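Ecto-NAD+ glycohydrolase (CD38 molecule) (Bos taurus, PDB 3GC6) is a disulfide-rich ectoenzyme of the ADP-ribosyl cyclase family, with a helical part joined to one built around a parallel four-stranded sheet. Local coordinates at residues A[10-16]-A[129-135]; A[62-68]-A[143-149]; A[23-27]-A[114-118]. The protein carries 1 engineered substitution. Where two conformers were deposited one is given. Residue numbers count along the deposited sequence, not the author numbering.

Contact 1 (A[10-16]-A[129-135]); sequences RWHGAGS and LNIWSCP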
# COMPACT_ATOMS: atom_id res chain seq x y z
N ARG A 10 -9.22 35.79 11.94
CA ARG A 10 -8.30 36.92 11.88
C ARG A 10 -7.36 36.94 10.67
O ARG A 10 -6.76 37.99 10.36
CB ARG A 10 -7.47 36.99 13.16
CG ARG A 10 -6.47 35.86 13.35
CD ARG A 10 -5.88 35.86 14.75
NE ARG A 10 -4.91 34.79 14.99
CZ ARG A 10 -5.24 33.55 15.36
NH1 ARG A 10 -6.51 33.19 15.53
NH2 ARG A 10 -4.29 32.65 15.57
N TRP A 11 -7.21 35.80 10.01
CA TRP A 11 -6.28 35.73 8.90
C TRP A 11 -6.89 36.20 7.59
O TRP A 11 -8.11 36.24 7.43
CB TRP A 11 -5.79 34.28 8.74
CG TRP A 11 -5.19 33.71 9.99
CD1 TRP A 11 -5.66 32.64 10.72
CD2 TRP A 11 -4.00 34.16 10.65
NE1 TRP A 11 -4.82 32.38 11.78
CE2 TRP A 11 -3.81 33.32 11.78
CE3 TRP A 11 -3.07 35.17 10.40
CZ2 TRP A 11 -2.72 33.46 12.66
CZ3 TRP A 11 -2.01 35.34 11.28
CH2 TRP A 11 -1.84 34.48 12.39
N HIS A 12 -6.03 36.51 6.63
CA HIS A 12 -6.46 36.99 5.31
C HIS A 12 -6.63 35.89 4.25
O HIS A 12 -7.18 36.13 3.16
CB HIS A 12 -5.48 38.04 4.78
CG HIS A 12 -5.46 39.30 5.58
ND1 HIS A 12 -4.73 39.44 6.74
CD2 HIS A 12 -6.10 40.48 5.39
CE1 HIS A 12 -4.92 40.65 7.24
NE2 HIS A 12 -5.74 41.30 6.44
N GLY A 13 -6.16 34.68 4.55
CA GLY A 13 -6.30 33.60 3.60
C GLY A 13 -7.50 32.72 3.87
O GLY A 13 -8.09 32.74 4.95
N ALA A 14 -7.89 31.93 2.88
CA ALA A 14 -9.01 31.04 3.06
C ALA A 14 -8.72 29.98 4.15
O ALA A 14 -7.58 29.56 4.38
CB ALA A 14 -9.33 30.35 1.72
N GLY A 15 -9.78 29.56 4.82
CA GLY A 15 -9.67 28.56 5.85
C GLY A 15 -9.28 27.17 5.37
O GLY A 15 -9.27 26.89 4.17
N SER A 16 -8.93 26.32 6.32
CA SER A 16 -8.56 24.94 6.02
C SER A 16 -9.65 24.22 5.23
O SER A 16 -10.86 24.45 5.44
CB SER A 16 -8.29 24.14 7.29
OG SER A 16 -7.24 24.71 8.05
N LEU A 129 -8.20 21.63 12.94
CA LEU A 129 -7.86 22.62 11.92
C LEU A 129 -8.69 23.87 12.10
O LEU A 129 -9.80 23.81 12.61
CB LEU A 129 -8.07 22.04 10.52
CG LEU A 129 -6.97 21.04 10.07
CD1 LEU A 129 -7.34 19.62 10.51
CD2 LEU A 129 -6.80 21.06 8.57
N ASN A 130 -8.15 25.00 11.70
CA ASN A 130 -8.94 26.22 11.63
C ASN A 130 -9.58 26.26 10.24
O ASN A 130 -8.92 26.52 9.24
CB ASN A 130 -8.04 27.44 11.85
CG ASN A 130 -8.81 28.76 11.81
OD1 ASN A 130 -9.93 28.84 11.30
ND2 ASN A 130 -8.20 29.80 12.34
N ILE A 131 -10.89 25.99 10.19
CA ILE A 131 -11.61 25.94 8.93
C ILE A 131 -12.20 27.31 8.54
O ILE A 131 -12.93 27.41 7.54
CB ILE A 131 -12.76 24.89 8.97
CG1 ILE A 131 -13.78 25.25 10.07
CG2 ILE A 131 -12.20 23.50 9.18
CD1 ILE A 131 -14.97 24.28 10.22
N TRP A 132 -11.83 28.34 9.28
CA TRP A 132 -12.40 29.68 9.05
C TRP A 132 -11.47 30.60 8.29
O TRP A 132 -11.90 31.29 7.38
CB TRP A 132 -12.79 30.31 10.39
CG TRP A 132 -13.63 29.36 11.16
CD1 TRP A 132 -13.26 28.63 12.27
CD2 TRP A 132 -14.96 28.96 10.85
NE1 TRP A 132 -14.30 27.83 12.68
CE2 TRP A 132 -15.35 28.01 11.82
CE3 TRP A 132 -15.86 29.32 9.84
CZ2 TRP A 132 -16.62 27.41 11.82
CZ3 TRP A 132 -17.13 28.72 9.84
CH2 TRP A 132 -17.49 27.79 10.85
N SER A 133 -10.20 30.66 8.70
CA SER A 133 -9.23 31.45 7.94
C SER A 133 -7.87 30.85 8.22
O SER A 133 -7.68 30.21 9.26
CB SER A 133 -9.25 32.94 8.33
OG SER A 133 -8.71 33.21 9.63
N CYS A 134 -6.93 31.08 7.30
CA CYS A 134 -5.53 30.68 7.48
C CYS A 134 -4.64 31.80 7.01
O CYS A 134 -5.03 32.57 6.14
CB CYS A 134 -5.20 29.43 6.65
SG CYS A 134 -5.94 27.90 7.32
N PRO A 135 -3.41 31.86 7.53
CA PRO A 135 -2.48 32.92 7.12
C PRO A 135 -2.25 32.96 5.61
O PRO A 135 -2.08 31.91 4.97
CB PRO A 135 -1.19 32.59 7.86
CG PRO A 135 -1.62 31.76 9.06
CD PRO A 135 -2.85 30.99 8.59
O HOH W 1 -5.46 29.90 13.44
O HOH W 2 -12.27 30.67 4.25
O HOH W 3 -13.19 25.57 4.82
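The carbonyl of N130 takes two hydrogen bonds from S16, one from OG (S16 OG–N130 O 2.7 Å) and one from the backbone (S16 N–N130 O 2.9 Å); S16 OG is also bonded to the backbone N of C121. Further along, G13 and C134 form an antiparallel hydrogen-bonded pair, with C134 N–G13 O at 3.1 Å nearly straight and G13 N–C134 O at 2.9 Å bent and weak. At the far end W11 N donates to S133 OG (3.0 Å), whose other partner is the carbonyl of L8. N130 OD1 accepts from W132 N (2.8 Å), an Asx turn, and from S133 N (3.2 Å), an Asx motif, which orders the loop leading into strand 133-134. Water 1 joins W11 NE1 (3.1 Å) to N130 ND2 (3.0 Å), and water 2 joins G15 N to W132 O. Packing follows outside these bonds: P135 CD sits 3.8 Å from the centroid of the five-membered ring of W11, almost on its normal, as a CH-pi contact. At G15 an ideal CB would fall 2.4 Å from I131 O, so the close backbone approach depends on glycine. With C134 tied to C121 by a disulfide, the N-terminal segment is held to a covalently braced strand by a mixture of main-chain and serine hydroxyl bonds, with glycines at 13 and 15, where a CB would clash.

Contact 2 (A[62-68]-A[143-149]); sequences KATKEDY and TNYLSVF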
# COMPACT_ATOMS: atom_id res chain seq x y z
N LYS A 62 4.57 30.47 12.77
CA LYS A 62 5.93 30.09 13.12
C LYS A 62 6.34 28.75 12.55
O LYS A 62 7.16 28.05 13.13
CB LYS A 62 6.14 30.10 14.62
CG LYS A 62 6.19 31.47 15.19
CD LYS A 62 6.65 31.40 16.66
CE LYS A 62 6.67 32.77 17.32
NZ LYS A 62 7.53 33.70 16.56
N ALA A 63 5.78 28.38 11.39
CA ALA A 63 6.18 27.12 10.78
C ALA A 63 7.65 27.15 10.41
O ALA A 63 8.16 28.16 9.92
CB ALA A 63 5.35 26.84 9.51
N THR A 64 8.33 26.04 10.65
CA THR A 64 9.70 25.86 10.14
C THR A 64 9.81 24.58 9.28
O THR A 64 9.01 23.67 9.41
CB THR A 64 10.71 25.76 11.29
OG1 THR A 64 10.41 24.58 12.04
CG2 THR A 64 10.64 27.00 12.23
N LYS A 65 10.82 24.53 8.40
CA LYS A 65 11.07 23.32 7.61
C LYS A 65 11.18 22.08 8.50
O LYS A 65 10.66 21.01 8.15
CB LYS A 65 12.37 23.52 6.81
CG LYS A 65 12.22 24.66 5.81
CD LYS A 65 13.26 24.57 4.72
CE LYS A 65 14.61 24.94 5.23
NZ LYS A 65 15.48 25.46 4.11
N GLU A 66 11.83 22.24 9.65
CA GLU A 66 12.09 21.12 10.55
C GLU A 66 10.79 20.51 11.10
O GLU A 66 10.75 19.33 11.44
CB GLU A 66 13.00 21.55 11.72
CG GLU A 66 14.42 21.99 11.30
CD GLU A 66 14.48 23.31 10.54
OE1 GLU A 66 13.73 24.26 10.87
OE2 GLU A 66 15.31 23.39 9.59
N ASP A 67 9.73 21.31 11.20
CA ASP A 67 8.43 20.77 11.61
C ASP A 67 7.95 19.61 10.71
O ASP A 67 7.14 18.78 11.12
CB ASP A 67 7.36 21.86 11.64
CG ASP A 67 7.57 22.86 12.78
OD1 ASP A 67 8.15 22.47 13.81
OD2 ASP A 67 7.14 24.01 12.63
N TYR A 68 8.45 19.57 9.46
CA TYR A 68 7.98 18.57 8.50
C TYR A 68 8.99 17.42 8.30
O TYR A 68 8.75 16.49 7.51
CB TYR A 68 7.68 19.23 7.16
CG TYR A 68 6.38 20.01 7.14
CD1 TYR A 68 5.14 19.33 7.23
CD2 TYR A 68 6.37 21.41 7.01
CE1 TYR A 68 3.93 20.03 7.19
CE2 TYR A 68 5.15 22.11 6.96
CZ TYR A 68 3.95 21.42 7.04
OH TYR A 68 2.75 22.10 6.97
N THR A 143 5.94 32.41 6.89
CA THR A 143 6.30 31.24 7.67
C THR A 143 5.03 30.56 8.20
O THR A 143 4.90 30.32 9.41
CB THR A 143 7.23 31.62 8.86
OG1 THR A 143 6.67 32.71 9.57
CG2 THR A 143 8.63 32.02 8.33
N ASN A 144 4.14 30.24 7.28
CA ASN A 144 2.90 29.51 7.62
C ASN A 144 3.03 28.06 7.15
O ASN A 144 3.88 27.76 6.29
CB ASN A 144 1.70 30.20 6.97
CG ASN A 144 1.74 30.14 5.46
OD1 ASN A 144 2.15 31.11 4.79
ND2 ASN A 144 1.39 29.01 4.92
N TYR A 145 2.24 27.16 7.75
CA TYR A 145 2.42 25.74 7.51
C TYR A 145 2.17 25.29 6.05
O TYR A 145 2.82 24.34 5.56
CB TYR A 145 1.59 24.91 8.54
CG TYR A 145 2.34 24.87 9.85
CD1 TYR A 145 2.08 25.79 10.87
CD2 TYR A 145 3.40 23.98 10.02
CE1 TYR A 145 2.85 25.76 12.06
CE2 TYR A 145 4.16 23.94 11.18
CZ TYR A 145 3.88 24.83 12.21
OH TYR A 145 4.67 24.79 13.33
N LEU A 146 1.26 25.96 5.35
CA LEU A 146 0.99 25.57 3.95
C LEU A 146 2.18 25.95 3.06
O LEU A 146 2.73 25.12 2.34
CB LEU A 146 -0.33 26.20 3.47
CG LEU A 146 -0.65 26.08 1.98
CD1 LEU A 146 -0.68 24.65 1.59
CD2 LEU A 146 -2.01 26.77 1.69
N SER A 147 2.62 27.20 3.15
CA SER A 147 3.76 27.67 2.35
C SER A 147 5.04 26.91 2.67
O SER A 147 5.78 26.49 1.76
CB SER A 147 3.96 29.18 2.59
OG SER A 147 2.82 29.91 2.16
N VAL A 148 5.32 26.73 3.97
CA VAL A 148 6.53 26.04 4.38
C VAL A 148 6.53 24.57 3.92
O VAL A 148 7.56 24.03 3.49
CB VAL A 148 6.79 26.21 5.89
CG1 VAL A 148 7.90 25.29 6.33
CG2 VAL A 148 7.12 27.68 6.14
N PHE A 149 5.38 23.91 3.94
CA PHE A 149 5.28 22.53 3.44
C PHE A 149 5.78 22.49 1.99
O PHE A 149 6.63 21.66 1.61
CB PHE A 149 3.83 22.06 3.47
CG PHE A 149 3.61 20.76 2.75
CD1 PHE A 149 3.88 19.54 3.38
CD2 PHE A 149 3.17 20.77 1.44
CE1 PHE A 149 3.66 18.29 2.68
CE2 PHE A 149 2.97 19.55 0.75
CZ PHE A 149 3.21 18.34 1.37
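The small methyl of A63 fits between the Y145 ring and V148. It lies over the face of the Y145 ring, with A63 CB 3.4 Å from the ring centroid and nearly on the normal, a CH-pi contact, while V148 CG2 touches A63 CB from another direction at 3.9 Å. The A63 backbone is fixed beside it by A63 N–T143 O at 2.9 Å. V148 in turn presses its other methyl into the bend leading to the 3-10 segment 65-68, where V148 CG1 meets T64 C at 3.6 Å and K65 N at 3.7 Å. Y68 is the larger knob: its ring reaches the first turn of the helix, with Y68 CZ 3.6 Å from F149 CB and the edge of the F149 ring directed at the Y68 face in a T-shaped pair (centroids 5.5 Å apart, planes at 72°). The hydroxyl of Y68 donates to the helix carbonyl, Y68 OH–Y145 O 2.6 Å. D67 OD2 receives both Y145 OH (2.7 Å) and the T64 backbone N (3.1 Å), so the carboxylate holds the bend and the tyrosine together. The start of helix 145-159 is thereby seated on the connection between helices 44-55 and 69-74; Y68 also touches A54 and Y145 touches F55 of helix 44-55, and K65 forms a salt bridge with E155 further along helix 145-159.

Contact 3 (A[23-27]-A[114-118]); sequences IIQER and LADGL
The apolar centre is a group of four aliphatic side chains, I23 and I24 from helix 20-35 and L114 and L118 from the end of helix 110-115 and the turn that follows it. The backbones come closest at I24 and L114, whose CA atoms are 5.5 Å apart. I24, in the mm rotamer, puts CG2 3.8 Å from L114 CD2 and CD1 3.9 Å from L118 CD1; I23 CG2 reaches the same methyl, L118 CD1, at 3.8 Å. L114 has chi1 -92°, between wells, and chi2 37°. Residues 23-27 are regular alpha helix, with R27 N bonded to I23 O at 2.9 Å. In the partner segment L114 and A115 finish the helix, and D116 (phi/psi -56/127) and G117 (79/-5, a phi that suits glycine) are the central residues of a type II beta turn from A115 to L118, closed by L118 N–A115 O at 2.9 Å. L118, its CA-CB bond directed toward helix 20-35, has chi1 m and chi2 t. At the polar edge R27 is extended (chi1 m, chi2 and chi3 t), its CB 3.9 Å from L114 CD1. R27 NH1 donates to two backbone carbonyls, L114 O at 3.0 Å and D116 O at 2.8 Å, while R27 NH2 reaches a water (2.8 Å) that donates to D116 O at 3.2 Å. A single arginine thus spans the helix end and the turn through main-chain acceptors: its charge meets carbonyl dipoles without a carboxylate from either segment, and one face of its guanidinium is covered by L118 CD2.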
# COMPACT_ATOMS: atom_id res chain seq x y z
N ILE A 23 -9.68 13.51 3.67
CA ILE A 23 -9.12 13.65 2.34
C ILE A 23 -7.71 13.07 2.30
O ILE A 23 -7.36 12.33 1.37
CB ILE A 23 -9.11 15.12 1.89
CG1 ILE A 23 -10.56 15.61 1.75
CG2 ILE A 23 -8.36 15.29 0.57
CD1 ILE A 23 -10.69 17.13 1.67
N ILE A 24 -6.88 13.43 3.29
CA ILE A 24 -5.52 12.90 3.35
C ILE A 24 -5.53 11.37 3.33
O ILE A 24 -4.84 10.74 2.52
CB ILE A 24 -4.80 13.36 4.62
CG1 ILE A 24 -4.59 14.87 4.55
CG2 ILE A 24 -3.48 12.63 4.78
CD1 ILE A 24 -3.76 15.31 3.37
N GLN A 25 -6.35 10.81 4.21
CA GLN A 25 -6.48 9.35 4.39
C GLN A 25 -6.85 8.71 3.07
O GLN A 25 -6.20 7.77 2.61
CB GLN A 25 -7.58 9.03 5.42
CG GLN A 25 -7.91 7.50 5.53
CD GLN A 25 -9.17 7.06 4.76
OE1 GLN A 25 -9.12 6.19 3.87
NE2 GLN A 25 -10.31 7.65 5.11
N GLU A 26 -7.91 9.22 2.45
CA GLU A 26 -8.39 8.62 1.22
C GLU A 26 -7.31 8.72 0.13
O GLU A 26 -7.07 7.76 -0.62
CB GLU A 26 -9.69 9.24 0.73
CG GLU A 26 -10.92 8.95 1.60
CD GLU A 26 -12.18 9.59 1.04
OE1 GLU A 26 -12.08 10.42 0.12
OE2 GLU A 26 -13.28 9.26 1.55
N ARG A 27 -6.69 9.89 0.01
CA ARG A 27 -5.67 10.07 -1.04
C ARG A 27 -4.47 9.16 -0.81
O ARG A 27 -3.89 8.63 -1.77
CB ARG A 27 -5.24 11.54 -1.10
CG ARG A 27 -6.31 12.43 -1.71
CD ARG A 27 -5.82 13.87 -1.78
NE ARG A 27 -6.78 14.73 -2.48
CZ ARG A 27 -6.54 16.00 -2.82
NH1 ARG A 27 -5.40 16.58 -2.48
NH2 ARG A 27 -7.48 16.67 -3.50
N LEU A 114 -1.08 13.99 -1.74
CA LEU A 114 -1.98 14.22 -0.61
C LEU A 114 -2.39 15.70 -0.51
O LEU A 114 -3.55 16.00 -0.25
CB LEU A 114 -1.32 13.84 0.71
CG LEU A 114 -1.51 12.44 1.25
CD1 LEU A 114 -1.54 11.37 0.19
CD2 LEU A 114 -0.56 12.13 2.48
N ALA A 115 -1.42 16.61 -0.66
CA ALA A 115 -1.61 18.02 -0.31
C ALA A 115 -2.13 18.89 -1.45
O ALA A 115 -2.63 19.96 -1.22
CB ALA A 115 -0.28 18.57 0.22
N ASP A 116 -2.05 18.40 -2.69
CA ASP A 116 -2.34 19.24 -3.85
C ASP A 116 -3.74 19.83 -3.74
O ASP A 116 -4.72 19.08 -3.55
CB ASP A 116 -2.27 18.38 -5.12
CG ASP A 116 -2.22 19.22 -6.40
OD1 ASP A 116 -1.98 20.43 -6.35
OD2 ASP A 116 -2.40 18.61 -7.47
N GLY A 117 -3.83 21.16 -3.86
CA GLY A 117 -5.13 21.83 -3.84
C GLY A 117 -5.74 22.05 -2.47
O GLY A 117 -6.79 22.71 -2.37
N LEU A 118 -5.11 21.52 -1.42
CA LEU A 118 -5.67 21.67 -0.07
C LEU A 118 -5.10 22.90 0.66
O LEU A 118 -4.06 23.47 0.28
CB LEU A 118 -5.43 20.44 0.79
CG LEU A 118 -5.80 19.10 0.14
CD1 LEU A 118 -5.64 17.94 1.14
CD2 LEU A 118 -7.24 19.17 -0.38
O HOH W 4 -7.68 19.12 -4.78

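From the N terminus the chain passes through 10-16, helix segment 23-27 and the connection 62-68, then reaches 114-118, partner of 23-27, then 129-135, partner of 10-16, and last 143-149, partner of 62-68. Contact 3 closes first and falls wholly within the longer span closed by contact 1. Contact 2 crosses both, since 62-68 lies inside each of those spans and 143-149 beyond them. Together they tie the N-terminal strand, helices 20-35, 110-115 and 145-159, and the bend before helix 69-74 into one unit. Contact 2 touches both others: P135 packs on N144, and F149 and L146 meet A115 and L118. Contacts 1 and 3 stay about 7 Å apart at their nearest atoms.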